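Local coordinates for MutS2 protein (Thermus thermophilus, PDB 2ZQE) that probably acts as a DNA endonuclease through its Smr domain and is linked to the suppression of homologous recombination, at residues L55-A65 / G75-P83. Residues are numbered along the deposited sequence; the frame is centred on the assembly and turned at random.
Sequences LRRDKRVESFA and GVTVVALRP
The ring of Phe64 meets the CG2 methyl of Thr77 obliquely, while the CG of Arg56 lies at its edge and Phe64 CZ sits 3.7 Å above one face of the Arg56 guanidinium, offset toward its rim. The guanidinium of Arg60 holds Asp58 side-on in its own plane, NE to OD1 and NH2 to OD2, each through the syn lone pair; Asp22 and Glu26 of helix 14-30 add further salt bridges to it. Phe64 and Thr77 belong to the two strands of an antiparallel beta hairpin in the Smr domain, whose strand 61-66 borders the mixed sheet beside strand 76-81; Asp58 and Arg60 lie in the turn just before it. Between Val61 and Ser63 a classic beta bulge shifts the register by one: Ala80 O accepts from both Glu62 N, in the carbonyl plane at 2.8 Å, and Ser63 N at 3.3 Å. Before the bulge, an Asx turn at Asp58, whose OD1 also takes Arg60 N on its anti lone pair, lies within a type I turn that leads the chain from helix 46-57 into the strand. Val79 CG2 meets Leu55 CD1 of this helix tip to tip at 3.8 Å, and Val79 CG1, anti to the backbone N (chi1 -176°), touches both methyls of Val61, crossing that side chain at about a right angle. With an alanine at Val79, Leu55 CD1 and the Val61 methyls are likely to lose these contacts, opening a gap between the helix end and the sheet. On the turn side of the bulge, Arg82 N reaches Arg60 O at 3.0 Å from above the carbonyl plane, and Arg82 CD rests 3.4 Å from Lys59 O.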
# COMPACT_ATOMS: atom_id res chain seq x y z
N LEU A 55 4.88 -2.70 5.57
CA LEU A 55 5.56 -3.03 4.31
C LEU A 55 7.04 -3.31 4.53
O LEU A 55 7.60 -4.19 3.88
CB LEU A 55 5.39 -1.90 3.29
CG LEU A 55 3.97 -1.68 2.77
CD1 LEU A 55 3.89 -0.40 1.92
CD2 LEU A 55 3.41 -2.91 1.97
N ARG A 56 7.65 -2.58 5.46
CA ARG A 56 9.05 -2.85 5.84
C ARG A 56 9.25 -4.29 6.28
O ARG A 56 10.31 -4.88 6.00
CB ARG A 56 9.53 -1.92 6.96
CG ARG A 56 9.60 -0.46 6.49
CD ARG A 56 10.30 0.44 7.49
NE ARG A 56 10.28 1.80 6.94
CZ ARG A 56 9.38 2.72 7.25
NH1 ARG A 56 8.44 2.48 8.17
NH2 ARG A 56 9.40 3.90 6.63
N ARG A 57 8.23 -4.86 6.93
CA ARG A 57 8.33 -6.21 7.51
C ARG A 57 7.83 -7.30 6.57
O ARG A 57 7.94 -8.50 6.87
CB ARG A 57 7.50 -6.26 8.80
CG ARG A 57 7.94 -5.29 9.87
CD ARG A 57 6.85 -5.05 10.90
NE ARG A 57 6.79 -6.07 11.93
CZ ARG A 57 6.06 -7.18 11.87
NH1 ARG A 57 5.31 -7.45 10.80
NH2 ARG A 57 6.06 -8.04 12.89
N ASP A 58 7.31 -6.90 5.41
CA ASP A 58 6.61 -7.82 4.52
C ASP A 58 7.52 -8.41 3.44
O ASP A 58 8.02 -7.70 2.57
CB ASP A 58 5.40 -7.13 3.89
CG ASP A 58 4.36 -8.12 3.41
OD1 ASP A 58 4.71 -9.06 2.67
OD2 ASP A 58 3.18 -7.99 3.81
N LYS A 59 7.71 -9.73 3.49
CA LYS A 59 8.61 -10.40 2.54
C LYS A 59 8.12 -10.44 1.09
O LYS A 59 8.85 -10.88 0.19
CB LYS A 59 8.95 -11.80 3.05
CG LYS A 59 9.85 -11.75 4.28
CD LYS A 59 10.15 -13.13 4.83
CE LYS A 59 11.19 -13.05 5.96
NZ LYS A 59 10.64 -12.38 7.16
N ARG A 60 6.88 -9.99 0.85
CA ARG A 60 6.34 -9.89 -0.50
C ARG A 60 6.73 -8.60 -1.20
O ARG A 60 6.46 -8.43 -2.39
CB ARG A 60 4.82 -10.00 -0.48
CG ARG A 60 4.35 -11.38 -0.08
CD ARG A 60 2.88 -11.40 0.24
NE ARG A 60 2.58 -10.53 1.38
CZ ARG A 60 1.39 -10.49 1.99
NH1 ARG A 60 0.41 -11.28 1.57
NH2 ARG A 60 1.19 -9.67 3.01
N VAL A 61 7.35 -7.69 -0.44
CA VAL A 61 7.64 -6.33 -0.92
C VAL A 61 9.11 -6.19 -1.27
O VAL A 61 9.99 -6.51 -0.45
CB VAL A 61 7.26 -5.28 0.16
CG1 VAL A 61 7.66 -3.87 -0.26
CG2 VAL A 61 5.78 -5.35 0.49
N GLU A 62 9.38 -5.69 -2.47
CA GLU A 62 10.74 -5.33 -2.85
C GLU A 62 11.08 -3.92 -2.36
O GLU A 62 12.10 -3.71 -1.72
CB GLU A 62 10.94 -5.44 -4.35
CG GLU A 62 12.36 -5.14 -4.77
CD GLU A 62 12.63 -5.51 -6.20
OE1 GLU A 62 12.07 -4.84 -7.09
OE2 GLU A 62 13.41 -6.47 -6.41
N SER A 63 10.21 -2.96 -2.68
CA SER A 63 10.42 -1.59 -2.21
C SER A 63 9.09 -0.85 -2.21
O SER A 63 8.11 -1.34 -2.77
CB SER A 63 11.45 -0.87 -3.09
OG SER A 63 10.98 -0.73 -4.43
N PHE A 64 9.04 0.28 -1.53
CA PHE A 64 7.84 1.11 -1.56
C PHE A 64 8.24 2.56 -1.39
O PHE A 64 9.33 2.86 -0.87
CB PHE A 64 6.85 0.70 -0.46
CG PHE A 64 7.37 0.95 0.93
CD1 PHE A 64 7.22 2.21 1.52
CD2 PHE A 64 8.04 -0.05 1.64
CE1 PHE A 64 7.72 2.46 2.81
CE2 PHE A 64 8.53 0.20 2.91
CZ PHE A 64 8.38 1.45 3.49
N ALA A 65 7.35 3.46 -1.81
CA ALA A 65 7.59 4.90 -1.71
C ALA A 65 6.27 5.64 -1.85
O ALA A 65 5.33 5.10 -2.41
CB ALA A 65 8.53 5.36 -2.81
N GLY A 75 -0.53 10.52 -0.03
CA GLY A 75 -1.79 9.79 0.15
C GLY A 75 -1.81 8.42 -0.53
O GLY A 75 -2.76 7.64 -0.39
N VAL A 76 -0.76 8.13 -1.30
CA VAL A 76 -0.66 6.83 -1.96
C VAL A 76 0.72 6.26 -1.72
O VAL A 76 1.72 6.95 -1.91
CB VAL A 76 -0.94 6.92 -3.48
CG1 VAL A 76 -0.68 5.57 -4.17
CG2 VAL A 76 -2.39 7.39 -3.74
N THR A 77 0.77 4.99 -1.30
CA THR A 77 2.04 4.27 -1.23
C THR A 77 2.12 3.34 -2.43
O THR A 77 1.24 2.49 -2.65
CB THR A 77 2.18 3.45 0.07
OG1 THR A 77 2.19 4.34 1.19
CG2 THR A 77 3.51 2.68 0.05
N VAL A 78 3.19 3.50 -3.20
CA VAL A 78 3.41 2.68 -4.39
C VAL A 78 4.37 1.56 -4.04
O VAL A 78 5.50 1.82 -3.63
CB VAL A 78 3.99 3.55 -5.52
CG1 VAL A 78 4.14 2.74 -6.81
CG2 VAL A 78 3.09 4.76 -5.76
N VAL A 79 3.89 0.33 -4.20
CA VAL A 79 4.64 -0.87 -3.79
C VAL A 79 5.18 -1.61 -5.01
O VAL A 79 4.42 -1.95 -5.92
CB VAL A 79 3.73 -1.83 -2.95
CG1 VAL A 79 4.53 -3.02 -2.44
CG2 VAL A 79 3.07 -1.08 -1.75
N ALA A 80 6.49 -1.85 -5.01
CA ALA A 80 7.12 -2.75 -5.96
C ALA A 80 7.14 -4.14 -5.35
O ALA A 80 7.75 -4.35 -4.29
CB ALA A 80 8.52 -2.30 -6.28
N LEU A 81 6.53 -5.09 -6.03
CA LEU A 81 6.39 -6.44 -5.50
C LEU A 81 7.56 -7.33 -5.89
O LEU A 81 8.14 -7.17 -6.97
CB LEU A 81 5.08 -7.05 -6.02
CG LEU A 81 3.82 -6.25 -5.64
CD1 LEU A 81 2.66 -6.57 -6.55
CD2 LEU A 81 3.48 -6.50 -4.18
N ARG A 82 7.90 -8.27 -5.02
CA ARG A 82 8.83 -9.31 -5.45
C ARG A 82 8.13 -10.20 -6.48
O ARG A 82 6.93 -10.49 -6.36
CB ARG A 82 9.39 -10.09 -4.26
CG ARG A 82 10.65 -9.42 -3.72
CD ARG A 82 10.98 -9.89 -2.33
NE ARG A 82 12.15 -10.76 -2.28
CZ ARG A 82 12.11 -12.09 -2.23
NH1 ARG A 82 10.94 -12.73 -2.24
NH2 ARG A 82 13.24 -12.78 -2.17
N PRO A 83 8.86 -10.60 -7.54
CA PRO A 83 8.33 -11.49 -8.58
C PRO A 83 8.09 -12.93 -8.12
O PRO A 83 8.43 -13.30 -7.00
CB PRO A 83 9.42 -11.46 -9.65
CG PRO A 83 10.65 -11.14 -8.93
CD PRO A 83 10.24 -10.18 -7.84